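Long-range contacts in yeast glycogen phosphorylase (Saccharomyces cerevisiae, PDB 1YGP), which belongs to the carbohydrate phosphorylase family of the GT-B clan and carries a bound pyridoxal-5'-phosphate: residues D709-I714 with G734-T739; L601-V606 with K649-G654; W185-R190 with R278-R283. All blocks are in the same frame, centred on the assembly; numbering follows the deposited sequence.

Overall arrangement
Along the chain contact 3 comes first, then contact 2, then contact 1, none nested in another. Contacts 1 and 2 belong to one six-stranded parallel sheet, ordered 688-693, 649-654, 601-606, 710-713, 735-739, 757-759. Their inner strands 601-606 and 710-713 are neighbours, so the two contacts touch, with centres about 10 Å apart. Contact 3 lies in the other, mixed sheet of nine strands, on the opposite side of the chain's centre, with its centre about 36 Å from each of the others. The two sheets fit the two-domain GT-B architecture; of the three contacts, 1 and 2 come close to pyridoxal-5'-phosphate, contact 1 through His713.

Contact 1: D709-I714 with G734-T739; sequences DLSEHI and GLIIGT
Leu710 and Ile737 meet on one face of the parallel strands 710-713 and 735-739, with Leu710 CD1 3.5 Å from Ile737 CG2. CG1 of Ile737 is anti to its backbone N (chi1 175°), which turns the CG2 methyl toward the partner strand. Glu712 runs alongside, pointing the same way, and its CD rests 3.5 Å from that methyl. Glu712 OE1 bonds to Tyr827 of helix 820-840. The face bearing Ser711 and His713 is laid out differently. Ser711 OG and His713 NE2 form a hydrogen bond of 3.0 Å within their strand, while Ile736 slants across His713, its CG2 at the edge of the imidazole, 3.4 Å from His713 CD2, and its CD1 reaches to 3.4 Å from Ser711 OG. Five backbone bonds join the strands, among them His713 N to Ile737 O at 2.8 Å. With ND1 bonded to Lys607 of the cofactor pocket, His713 is gripped at both ring nitrogens, which fixes the ring's rotation about 6 Å from pyridoxal-5'-phosphate.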
# COMPACT_ATOMS: atom_id res chain seq x y z
N ASP A 709 -11.98 23.11 31.83
CA ASP A 709 -12.54 24.13 32.68
C ASP A 709 -11.91 25.47 32.29
O ASP A 709 -12.59 26.50 32.15
CB ASP A 709 -12.24 23.80 34.13
CG ASP A 709 -13.10 22.69 34.73
OD1 ASP A 709 -14.19 22.41 34.24
OD2 ASP A 709 -12.68 22.12 35.73
N LEU A 710 -10.59 25.50 32.07
CA LEU A 710 -9.87 26.71 31.72
C LEU A 710 -8.82 26.28 30.69
O LEU A 710 -8.27 25.16 30.77
CB LEU A 710 -9.27 27.24 33.02
CG LEU A 710 -8.72 28.66 33.34
CD1 LEU A 710 -7.22 28.61 33.26
CD2 LEU A 710 -9.39 29.72 32.48
N SER A 711 -8.54 27.14 29.71
CA SER A 711 -7.54 26.84 28.69
C SER A 711 -6.59 28.01 28.56
O SER A 711 -7.01 29.17 28.56
CB SER A 711 -8.23 26.58 27.36
OG SER A 711 -9.02 27.62 26.81
N GLU A 712 -5.31 27.75 28.46
CA GLU A 712 -4.32 28.82 28.49
C GLU A 712 -4.06 29.38 27.10
O GLU A 712 -3.83 28.63 26.14
CB GLU A 712 -3.05 28.27 29.08
CG GLU A 712 -3.29 27.73 30.47
CD GLU A 712 -2.75 28.60 31.58
OE1 GLU A 712 -1.99 29.53 31.32
OE2 GLU A 712 -3.08 28.33 32.74
N HIS A 713 -4.09 30.69 26.89
CA HIS A 713 -3.80 31.24 25.58
C HIS A 713 -2.90 32.44 25.84
O HIS A 713 -3.24 33.59 25.59
CB HIS A 713 -5.12 31.60 24.91
CG HIS A 713 -5.88 30.34 24.48
ND1 HIS A 713 -5.59 29.41 23.57
CD2 HIS A 713 -7.04 29.94 25.09
CE1 HIS A 713 -6.52 28.48 23.62
NE2 HIS A 713 -7.39 28.81 24.54
N ILE A 714 -1.68 32.09 26.25
CA ILE A 714 -0.71 32.98 26.86
C ILE A 714 0.56 33.40 26.13
O ILE A 714 1.55 33.69 26.81
CB ILE A 714 -0.33 32.36 28.23
CG1 ILE A 714 0.33 31.00 28.06
CG2 ILE A 714 -1.60 32.25 29.08
CD1 ILE A 714 0.68 30.30 29.38
N GLY A 734 -15.61 26.53 27.87
CA GLY A 734 -14.36 26.60 28.61
C GLY A 734 -14.02 28.05 28.79
O GLY A 734 -14.42 28.88 27.95
N LEU A 735 -13.32 28.44 29.86
CA LEU A 735 -12.94 29.84 29.98
C LEU A 735 -11.49 30.03 29.57
O LEU A 735 -10.71 29.09 29.60
CB LEU A 735 -13.21 30.27 31.42
CG LEU A 735 -14.66 30.20 31.99
CD1 LEU A 735 -14.74 31.13 33.18
CD2 LEU A 735 -15.73 30.70 31.02
N ILE A 736 -11.07 31.22 29.13
CA ILE A 736 -9.74 31.50 28.59
C ILE A 736 -9.00 32.31 29.64
O ILE A 736 -9.61 33.22 30.24
CB ILE A 736 -9.80 32.41 27.31
CG1 ILE A 736 -10.74 31.85 26.24
CG2 ILE A 736 -8.40 32.62 26.77
CD1 ILE A 736 -10.49 30.46 25.64
N ILE A 737 -7.72 31.97 29.91
CA ILE A 737 -6.83 32.89 30.61
C ILE A 737 -5.88 33.22 29.46
O ILE A 737 -5.26 32.33 28.87
CB ILE A 737 -6.06 32.24 31.83
CG1 ILE A 737 -5.08 33.30 32.37
CG2 ILE A 737 -5.33 30.95 31.48
CD1 ILE A 737 -4.48 32.98 33.75
N GLY A 738 -5.75 34.47 29.04
CA GLY A 738 -4.92 34.75 27.89
C GLY A 738 -4.38 36.15 27.85
O GLY A 738 -4.74 37.03 28.65
N THR A 739 -3.47 36.31 26.90
CA THR A 739 -2.85 37.57 26.63
C THR A 739 -3.74 38.32 25.66
O THR A 739 -4.53 37.71 24.92
CB THR A 739 -1.52 37.37 26.01
OG1 THR A 739 -0.96 36.17 26.49
CG2 THR A 739 -0.61 38.50 26.40

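Contact 2: L601-V606 with K649-G654; sequences LFDMQV and KVSIFG
Ile652 packs against Met604 on one face of the parallel strands 601-606 and 649-654, CB to CB at 3.7 Å. It is also held by its backbone from both ends: its N donates to Asp603 O, and its O receives Gln605 N at 2.9 Å. Farther back on the same face Phe602 and Val650 lie side by side, pointing the same way. Val650 CB stands over one face of the phenyl ring, displaced toward the rim, and its CG2 comes within 3.9 Å of Phe602 CE1. Helix 562-584 packs on Phe602 and Met604 here.

The other face is built round Asp603 and Lys649. CG of Asp603 is anti to the backbone N (chi1 178°), which carries the carboxylate out to where the long lysine chain crosses it. That chain is extended until it bends at its last torsion (chi4 72°), and Lys649 NZ makes a salt bridge, long at 3.5 Å, with Asp603 OD2, to which Lys649 CE comes nearer still. Lys649 NZ also comes 3.9 Å from Leu601 CD2, so the ammonium tip has the acid on one flank and an apolar branch on another. Around this pair is helix 820-840, whose His831 makes a weak hydrogen bond to Asp603 OD2. Next along, Gln605 OE1 approaches Phe653 CE2 at 3.8 Å, the amide and ring planes 44° apart, but its polar partner is Asn618 of helix 615-634.

Five backbone hydrogen bonds run between the strands, the last, Gly654 N to Gln605 O, being weak. Helices 615-634 and 639-645 connect the two strands, and the sheet's 3-2-1-4-5-6 strand order is that of a Rossmann-like domain, the kind of building block found in GT-B proteins; this contact joins its strands 1 and 2.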
# COMPACT_ATOMS: atom_id res chain seq x y z
N LEU A 601 -10.19 21.81 39.11
CA LEU A 601 -10.16 22.64 37.92
C LEU A 601 -9.19 22.00 36.95
O LEU A 601 -8.03 21.71 37.27
CB LEU A 601 -9.67 24.07 38.20
CG LEU A 601 -9.54 25.04 37.02
CD1 LEU A 601 -10.84 25.79 36.79
CD2 LEU A 601 -8.49 26.08 37.35
N PHE A 602 -9.72 21.73 35.76
CA PHE A 602 -8.92 21.24 34.68
C PHE A 602 -8.44 22.45 33.88
O PHE A 602 -9.22 23.23 33.32
CB PHE A 602 -9.80 20.29 33.88
CG PHE A 602 -9.84 18.87 34.46
CD1 PHE A 602 -9.93 18.63 35.84
CD2 PHE A 602 -9.82 17.77 33.60
CE1 PHE A 602 -9.98 17.32 36.33
CE2 PHE A 602 -9.88 16.47 34.10
CZ PHE A 602 -9.96 16.25 35.46
N ASP A 603 -7.14 22.64 33.89
CA ASP A 603 -6.52 23.78 33.28
C ASP A 603 -5.61 23.27 32.16
O ASP A 603 -4.54 22.71 32.49
CB ASP A 603 -5.78 24.48 34.40
CG ASP A 603 -4.95 25.72 34.10
OD1 ASP A 603 -4.99 26.24 32.98
OD2 ASP A 603 -4.25 26.14 35.02
N MET A 604 -5.96 23.43 30.86
CA MET A 604 -5.11 22.92 29.80
C MET A 604 -4.43 23.91 28.88
O MET A 604 -4.98 24.98 28.59
CB MET A 604 -5.85 21.94 28.87
CG MET A 604 -7.34 21.98 28.64
SD MET A 604 -8.28 21.14 29.95
CE MET A 604 -8.74 19.60 29.24
N GLN A 605 -3.23 23.57 28.39
CA GLN A 605 -2.53 24.32 27.33
C GLN A 605 -2.03 23.28 26.33
O GLN A 605 -0.96 22.67 26.48
CB GLN A 605 -1.33 25.12 27.88
CG GLN A 605 -0.70 26.08 26.89
CD GLN A 605 0.48 26.87 27.45
OE1 GLN A 605 1.09 26.53 28.46
NE2 GLN A 605 0.91 27.95 26.81
N VAL A 606 -2.86 22.98 25.34
CA VAL A 606 -2.52 22.03 24.30
C VAL A 606 -2.30 22.77 22.97
O VAL A 606 -3.23 23.31 22.35
CB VAL A 606 -3.63 20.94 24.12
CG1 VAL A 606 -3.64 20.06 25.36
CG2 VAL A 606 -5.04 21.51 23.99
N LYS A 649 -6.44 21.25 41.36
CA LYS A 649 -6.20 21.61 39.97
C LYS A 649 -5.48 20.45 39.29
O LYS A 649 -4.82 19.64 39.95
CB LYS A 649 -5.31 22.84 39.94
CG LYS A 649 -5.15 23.70 38.70
CD LYS A 649 -3.95 24.58 38.98
CE LYS A 649 -3.83 25.83 38.09
NZ LYS A 649 -4.80 26.88 38.38
N VAL A 650 -5.62 20.35 37.97
CA VAL A 650 -4.91 19.40 37.12
C VAL A 650 -4.49 20.25 35.93
O VAL A 650 -5.34 20.85 35.24
CB VAL A 650 -5.80 18.25 36.55
CG1 VAL A 650 -4.95 17.37 35.65
CG2 VAL A 650 -6.32 17.36 37.63
N SER A 651 -3.20 20.36 35.71
CA SER A 651 -2.71 21.02 34.52
C SER A 651 -2.47 19.97 33.42
O SER A 651 -1.74 18.98 33.58
CB SER A 651 -1.44 21.75 34.85
OG SER A 651 -1.64 22.67 35.91
N ILE A 652 -3.13 20.17 32.28
CA ILE A 652 -3.07 19.26 31.15
C ILE A 652 -2.23 19.93 30.07
O ILE A 652 -2.57 21.02 29.60
CB ILE A 652 -4.53 19.01 30.69
CG1 ILE A 652 -5.36 18.33 31.79
CG2 ILE A 652 -4.49 18.15 29.45
CD1 ILE A 652 -4.99 16.85 32.04
N PHE A 653 -1.09 19.36 29.68
CA PHE A 653 -0.29 19.92 28.60
C PHE A 653 -0.31 18.92 27.46
O PHE A 653 -0.37 17.70 27.67
CB PHE A 653 1.16 20.13 29.03
CG PHE A 653 1.39 21.25 30.03
CD1 PHE A 653 1.17 21.04 31.40
CD2 PHE A 653 1.89 22.48 29.60
CE1 PHE A 653 1.46 22.05 32.32
CE2 PHE A 653 2.18 23.48 30.54
CZ PHE A 653 1.96 23.27 31.90
N GLY A 654 -0.26 19.39 26.23
CA GLY A 654 -0.19 18.53 25.07
C GLY A 654 0.40 19.32 23.91
O GLY A 654 0.22 20.55 23.88

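Contact 3: W185-R190 with R278-R283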
# COMPACT_ATOMS: atom_id res chain seq x y z
N TRP A 185 -13.33 22.35 -4.40
CA TRP A 185 -12.44 21.22 -4.35
C TRP A 185 -11.20 21.68 -3.62
O TRP A 185 -10.76 22.84 -3.78
CB TRP A 185 -12.02 20.77 -5.73
CG TRP A 185 -12.90 19.70 -6.36
CD1 TRP A 185 -14.24 19.67 -6.12
CD2 TRP A 185 -12.48 18.70 -7.20
NE1 TRP A 185 -14.68 18.65 -6.81
CE2 TRP A 185 -13.68 18.04 -7.46
CE3 TRP A 185 -11.31 18.23 -7.77
CZ2 TRP A 185 -13.74 16.93 -8.30
CZ3 TRP A 185 -11.36 17.12 -8.60
CH2 TRP A 185 -12.56 16.47 -8.86
N GLY A 186 -10.61 20.80 -2.81
CA GLY A 186 -9.35 21.10 -2.16
C GLY A 186 -8.25 20.29 -2.83
O GLY A 186 -8.51 19.15 -3.20
N TYR A 187 -7.05 20.79 -3.07
CA TYR A 187 -6.00 20.00 -3.66
C TYR A 187 -4.87 19.97 -2.66
O TYR A 187 -4.56 21.04 -2.10
CB TYR A 187 -5.45 20.60 -4.94
CG TYR A 187 -6.27 20.35 -6.19
CD1 TYR A 187 -6.13 19.16 -6.90
CD2 TYR A 187 -7.20 21.30 -6.59
CE1 TYR A 187 -6.93 18.92 -8.01
CE2 TYR A 187 -8.00 21.07 -7.70
CZ TYR A 187 -7.86 19.88 -8.41
OH TYR A 187 -8.66 19.66 -9.51
N GLY A 188 -4.19 18.84 -2.46
CA GLY A 188 -3.09 18.74 -1.51
C GLY A 188 -2.20 17.55 -1.81
O GLY A 188 -2.18 17.05 -2.95
N LEU A 189 -1.45 17.04 -0.82
CA LEU A 189 -0.53 15.92 -1.04
C LEU A 189 -0.91 14.75 -0.14
O LEU A 189 -1.46 14.94 0.94
CB LEU A 189 0.87 16.36 -0.75
CG LEU A 189 1.45 17.40 -1.68
CD1 LEU A 189 2.55 18.21 -1.02
CD2 LEU A 189 1.92 16.66 -2.91
N ARG A 190 -0.66 13.52 -0.54
CA ARG A 190 -1.06 12.39 0.24
C ARG A 190 0.23 11.94 0.91
O ARG A 190 0.99 11.15 0.36
CB ARG A 190 -1.60 11.33 -0.69
CG ARG A 190 -2.45 10.33 0.04
CD ARG A 190 -2.84 9.21 -0.91
NE ARG A 190 -1.76 8.26 -1.01
CZ ARG A 190 -1.91 6.98 -0.66
NH1 ARG A 190 -3.06 6.48 -0.20
NH2 ARG A 190 -0.86 6.18 -0.75
N ARG A 278 -8.79 16.28 -3.47
CA ARG A 278 -7.98 15.49 -4.37
C ARG A 278 -6.55 15.66 -3.91
O ARG A 278 -6.01 16.77 -3.85
CB ARG A 278 -8.16 15.96 -5.81
CG ARG A 278 -7.25 15.15 -6.72
CD ARG A 278 -7.65 15.25 -8.17
NE ARG A 278 -8.75 14.35 -8.43
CZ ARG A 278 -9.16 14.01 -9.66
NH1 ARG A 278 -8.56 14.51 -10.74
NH2 ARG A 278 -10.13 13.11 -9.79
N LEU A 279 -5.94 14.54 -3.57
CA LEU A 279 -4.59 14.55 -3.03
C LEU A 279 -3.71 13.85 -4.06
O LEU A 279 -4.22 13.00 -4.80
CB LEU A 279 -4.62 13.82 -1.69
CG LEU A 279 -5.74 14.19 -0.72
CD1 LEU A 279 -6.15 12.95 0.02
CD2 LEU A 279 -5.30 15.29 0.21
N TRP A 280 -2.44 14.20 -4.17
CA TRP A 280 -1.56 13.61 -5.14
C TRP A 280 -0.52 12.77 -4.45
O TRP A 280 -0.02 13.14 -3.39
CB TRP A 280 -0.82 14.69 -5.94
CG TRP A 280 -1.74 15.65 -6.68
CD1 TRP A 280 -2.02 16.93 -6.23
CD2 TRP A 280 -2.44 15.33 -7.81
NE1 TRP A 280 -2.90 17.40 -7.07
CE2 TRP A 280 -3.19 16.49 -8.02
CE3 TRP A 280 -2.55 14.23 -8.67
CZ2 TRP A 280 -4.08 16.54 -9.10
CZ3 TRP A 280 -3.43 14.29 -9.74
CH2 TRP A 280 -4.20 15.44 -9.96
N GLN A 281 -0.15 11.64 -5.05
CA GLN A 281 0.93 10.77 -4.61
C GLN A 281 1.97 10.83 -5.71
O GLN A 281 1.55 10.80 -6.88
CB GLN A 281 0.44 9.36 -4.50
CG GLN A 281 1.51 8.30 -4.38
CD GLN A 281 0.86 6.96 -4.14
OE1 GLN A 281 0.78 6.55 -3.00
NE2 GLN A 281 0.34 6.25 -5.13
N ALA A 282 3.27 10.92 -5.43
CA ALA A 282 4.25 10.98 -6.50
C ALA A 282 4.69 9.59 -6.90
O ALA A 282 4.92 8.78 -6.01
CB ALA A 282 5.51 11.68 -6.11
N ARG A 283 4.79 9.26 -8.19
CA ARG A 283 5.21 7.94 -8.64
C ARG A 283 6.32 8.13 -9.67
O ARG A 283 6.40 9.21 -10.25
CB ARG A 283 4.05 7.20 -9.24
CG ARG A 283 3.10 6.72 -8.14
CD ARG A 283 2.07 5.78 -8.75
NE ARG A 283 0.92 5.51 -7.89
CZ ARG A 283 -0.23 5.02 -8.38
NH1 ARG A 283 -0.40 4.74 -9.67
NH2 ARG A 283 -1.28 4.86 -7.56
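Arg278 is held to strand 184-189 at both ends: its N donates to Gly186 O at 2.9 Å, and its O takes Gly188 N. Its side chain bends at chi3 (-81°) as it passes Tyr187, with Arg278 CD 3.7 Å from Tyr187 CE1. Beyond the bend, Trp185 CZ3 sits over one face of the guanidinium, 3.8 Å from Arg278 NE, but the two planes are 57° apart and do not stack. Asp263 and Asp342 bind this guanidinium by salt bridges. Leu279, on the other face of the sheet, sets its CB 4.0 Å from Arg190 CB and its CD2 beside Leu189 O. Trp280 N then bonds to Gly188 O, and Trp280 O accepts Arg190 N at 2.9 Å. The indole meets Tyr187 rim to rim, its five-membered ring centroid 6.0 Å from that of the phenol and the planes only 4° apart, neither ring over the other. Gln281 lies alongside Arg190, whose guanidinium is paired with Glu192 and Glu220. Helix 322-350 lies against Tyr187 and Leu189 and bonds Trp280 NE1 through Ser339, while strand 98-102 continues the sheet beside 184-189 and strand 255-267 beside 274-284, whose Arg283 packs on Asn214 of the second subunit.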